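Local coordinates for protein BspA (BspA_V) (Streptococcus agalactiae serotype III, PDB 5DZ8) that mediates adhesion of the bacterium as a cell wall-anchored antigen I/II-family polypeptide, of which this is the variable (V) domain, at the interface of chains A and B. Residues are numbered along the deposited sequence; one frame, centred on the assembly and turned at random. Chains: chain A/B, BspA (BspA_V).

Contact 1: the interface of chains A and B. Residues chain A 94, 153-155; chain B 152-155.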
# COMPACT_ATOMS: atom_id res chain seq x y z
N GLN A 94 8.55 -2.94 6.83
CA GLN A 94 7.51 -2.01 6.44
C GLN A 94 8.14 -0.72 5.90
O GLN A 94 9.25 -0.33 6.28
CB GLN A 94 6.52 -1.74 7.59
CG GLN A 94 5.47 -2.84 7.87
CD GLN A 94 4.08 -2.27 8.25
OE1 GLN A 94 3.07 -2.45 7.54
NE2 GLN A 94 4.03 -1.56 9.37
N TRP A 153 1.64 3.08 6.01
CA TRP A 153 2.61 1.98 6.24
C TRP A 153 2.36 0.84 5.24
O TRP A 153 1.24 0.34 5.15
CB TRP A 153 2.50 1.43 7.69
CG TRP A 153 3.27 2.21 8.72
CD1 TRP A 153 2.75 3.05 9.67
CD2 TRP A 153 4.70 2.26 8.88
NE1 TRP A 153 3.77 3.61 10.41
CE2 TRP A 153 4.97 3.13 9.95
CE3 TRP A 153 5.77 1.65 8.23
CZ2 TRP A 153 6.26 3.38 10.40
CZ3 TRP A 153 7.06 1.91 8.66
CH2 TRP A 153 7.29 2.77 9.73
N VAL A 154 3.38 0.44 4.49
CA VAL A 154 3.27 -0.62 3.49
C VAL A 154 4.13 -1.81 3.88
O VAL A 154 5.30 -1.66 4.14
CB VAL A 154 3.72 -0.12 2.12
CG1 VAL A 154 3.63 -1.23 1.07
CG2 VAL A 154 2.84 1.07 1.73
N HIS A 155 3.52 -2.99 3.94
CA HIS A 155 4.22 -4.27 4.20
C HIS A 155 4.03 -5.19 2.98
O HIS A 155 2.96 -5.76 2.77
CB HIS A 155 3.61 -4.92 5.42
CG HIS A 155 4.28 -6.18 5.84
ND1 HIS A 155 4.79 -6.35 7.11
CD2 HIS A 155 4.50 -7.35 5.20
CE1 HIS A 155 5.30 -7.56 7.23
NE2 HIS A 155 5.14 -8.18 6.08
N ASP B 152 0.57 -8.18 -0.08
CA ASP B 152 0.77 -6.83 0.45
C ASP B 152 -0.33 -6.36 1.39
O ASP B 152 -1.49 -6.78 1.35
CB ASP B 152 0.94 -5.84 -0.71
CG ASP B 152 2.05 -6.28 -1.64
OD1 ASP B 152 2.77 -7.22 -1.22
OD2 ASP B 152 2.19 -5.75 -2.77
N TRP B 153 0.06 -5.42 2.22
CA TRP B 153 -0.67 -5.10 3.40
C TRP B 153 -0.36 -3.62 3.61
O TRP B 153 0.79 -3.25 3.79
CB TRP B 153 -0.15 -6.03 4.48
CG TRP B 153 -0.72 -5.88 5.79
CD1 TRP B 153 -2.02 -5.60 6.09
CD2 TRP B 153 -0.03 -6.04 7.03
NE1 TRP B 153 -2.18 -5.55 7.46
CE2 TRP B 153 -0.97 -5.81 8.06
CE3 TRP B 153 1.29 -6.34 7.37
CZ2 TRP B 153 -0.62 -5.87 9.42
CZ3 TRP B 153 1.65 -6.40 8.73
CH2 TRP B 153 0.69 -6.16 9.73
N VAL B 154 -1.38 -2.78 3.46
CA VAL B 154 -1.28 -1.35 3.72
C VAL B 154 -2.10 -0.94 4.93
O VAL B 154 -3.29 -1.26 5.00
CB VAL B 154 -1.79 -0.50 2.54
CG1 VAL B 154 -1.63 0.99 2.86
CG2 VAL B 154 -1.03 -0.85 1.26
N HIS B 155 -1.49 -0.22 5.85
CA HIS B 155 -2.23 0.49 6.90
C HIS B 155 -2.42 1.96 6.50
O HIS B 155 -1.48 2.74 6.56
CB HIS B 155 -1.56 0.36 8.27
CG HIS B 155 -2.22 1.20 9.31
ND1 HIS B 155 -1.55 2.19 10.01
CD2 HIS B 155 -3.52 1.27 9.70
CE1 HIS B 155 -2.40 2.79 10.83
NE2 HIS B 155 -3.60 2.26 10.65
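A:His155 packs against B:Trp153 where the ends of strands 144-155 of the two chains run antiparallel. The histidine ring is thrown towards the tryptophan by its first torsion, with CG anti to the backbone N (chi1 -176°). From the start of the side chain, CB of A:His155 sits 3.3 Å from CE3 of B:Trp153, on the indole's six-membered ring. CG follows against the same CE3, and ND1 of A:His155 bridges CE3 and CZ3, 3.5 Å from the CZ3 of B:Trp153. Further out the touch fades: CD2 keeps a looser contact with CE3, and CE1 of A:His155 lies 4.1 Å from the CZ3 of B:Trp153. The indole presents its CE3-CZ3 edge to the face of the imidazole, an edge-to-face arrangement with the planes at 58°. Above one face of the indole, offset toward its rim, lies the amide oxygen OE1 of A:Gln94.

Beside the rings runs a short backbone ladder. A:His155 N gives a nearly straight bond to B:Trp153 O at 2.8 Å, and A:His155 O is paired with B:Trp153 N at 3.0 Å, also a hydrogen bond. At the other end B:His155 N reaches A:Trp153 O at 2.9 Å, while A:Trp153 N bonds B:His155 O at 3.2 Å with the donor tilted from the carbonyl plane. A:Val154 and B:Val154 are the antiparallel bridge pair at the centre of the ladder. The ring contact is not mirrored: the A:Trp153 side chain has CG beside the backbone N (chi1 -84°), and the edge of its ring meets the backbone carbonyl carbon of A:Gln94.

Two-fold related strand ends thus pair into a small intermolecular sheet at the middle of the assembly, which may not be the biological one.

Contact 2: the interface of chains A and B. Residues chain A 165-167; chain B 5, 135, 139-141.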
# COMPACT_ATOMS: atom_id res chain seq x y z
N TYR A 165 13.37 -30.26 -10.02
CA TYR A 165 13.36 -31.63 -10.44
C TYR A 165 14.76 -32.19 -10.36
O TYR A 165 15.69 -31.60 -10.89
CB TYR A 165 12.85 -31.76 -11.87
CG TYR A 165 11.46 -31.23 -12.09
CD1 TYR A 165 11.25 -29.86 -12.35
CD2 TYR A 165 10.35 -32.07 -12.07
CE1 TYR A 165 9.97 -29.34 -12.49
CE2 TYR A 165 9.06 -31.56 -12.24
CZ TYR A 165 8.88 -30.20 -12.47
OH TYR A 165 7.62 -29.70 -12.65
N VAL A 166 14.88 -33.35 -9.70
CA VAL A 166 16.13 -34.07 -9.50
C VAL A 166 15.98 -35.51 -10.06
O VAL A 166 15.02 -36.21 -9.72
CB VAL A 166 16.47 -34.13 -7.99
CG1 VAL A 166 17.85 -34.80 -7.79
CG2 VAL A 166 16.44 -32.72 -7.42
N ASN A 167 16.89 -35.92 -10.93
CA ASN A 167 16.93 -37.33 -11.42
C ASN A 167 17.69 -38.19 -10.44
O ASN A 167 18.94 -38.17 -10.41
CB ASN A 167 17.65 -37.37 -12.75
CG ASN A 167 17.72 -38.76 -13.35
OD1 ASN A 167 17.24 -39.72 -12.77
ND2 ASN A 167 18.25 -38.85 -14.55
N ALA B 5 12.32 -36.69 -8.55
CA ALA B 5 11.69 -36.02 -7.43
C ALA B 5 11.32 -34.56 -7.80
O ALA B 5 12.17 -33.75 -8.20
CB ALA B 5 12.61 -36.05 -6.21
N LEU B 135 17.95 -34.38 -17.97
CA LEU B 135 18.53 -34.68 -16.67
C LEU B 135 19.28 -36.01 -16.69
O LEU B 135 18.72 -37.12 -16.56
CB LEU B 135 17.41 -34.77 -15.66
CG LEU B 135 17.09 -33.62 -14.75
CD1 LEU B 135 17.50 -32.25 -15.30
CD2 LEU B 135 15.65 -33.72 -14.33
N ALA B 139 21.37 -35.25 -12.10
CA ALA B 139 21.26 -33.87 -12.53
C ALA B 139 20.04 -33.25 -11.85
O ALA B 139 19.19 -33.95 -11.31
CB ALA B 139 21.18 -33.77 -14.05
N SER B 140 20.01 -31.91 -11.82
CA SER B 140 18.93 -31.19 -11.23
C SER B 140 18.63 -30.01 -12.10
O SER B 140 19.55 -29.40 -12.65
CB SER B 140 19.32 -30.69 -9.85
OG SER B 140 18.30 -29.86 -9.31
N SER B 141 17.36 -29.65 -12.17
CA SER B 141 16.89 -28.48 -12.88
C SER B 141 17.32 -27.20 -12.18
O SER B 141 17.35 -26.17 -12.79
CB SER B 141 15.34 -28.45 -12.92
OG SER B 141 14.80 -28.47 -11.59
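A:Val166 lies between two backbone segments of chain B, with B:Ala5 of strand 4-11 on one flank and the loop residues B:Ala139 to B:Ser141 on the other. Main-chain hydrogen bonds do most of the holding. A:Val166 and B:Ala5 exchange a reciprocal antiparallel pair, N of A:Val166 to O of B:Ala5 at 3.1 Å and N of B:Ala5 to O of A:Val166 at 3.0 Å. On the opposite flank B:Ser141 N donates to A:Tyr165 O at 2.9 Å, and A:Asn167 N gives to B:Ala139 O at 3.1 Å, so the loop continues the sheet although it is not itself a regular strand.

Side-chain bonds come from B:Ser141 and A:Asn167. The hydroxyl OG of B:Ser141, set between its own backbone N and carbonyl carbon (chi1 58°), accepts from A:Tyr165 N at 2.8 Å; its bond to A:Tyr165 O is weak. It also lies in plane at the edge of the tyrosine ring. The carboxamide ND2 of A:Asn167 donates to B:Leu135 O at 2.7 Å, yet it comes in above the carbonyl plane, 43° out of it, and the oxygen is itself somewhat off the amide plane. CG of that asparagine stands anti to its N (chi1 -179°), which carries the amide towards B:Leu135.

Van der Waals contact is slight. A:Asn167 CB rests 3.9 Å from B:Leu135 CB, and A:Val166 CG2 brushes the hydroxyl of B:Ser140.

In the fold, the end of strand 158-167 of chain A is built into the sheet of chain B, next to that chain's N-terminal strand and the loop joining strands 119-135 and 144-155.

The centres of contact 1 and contact 2 lie about 38 Å apart, yet they are joined by the same stretch of chain A. Strand 144-155 ends at contact 1, a short connection follows, and strand 158-167 runs on into chain B to finish at contact 2. Two-fold symmetry sends chain B's last strand into chain A in the same way. Contact 1 is therefore the crossing point, and contact 2 the far end of a strand given to the partner, an arrangement that looks like strand exchange and would interlock the dimer; the structure alone does not show whether it exists on the bacterial surface.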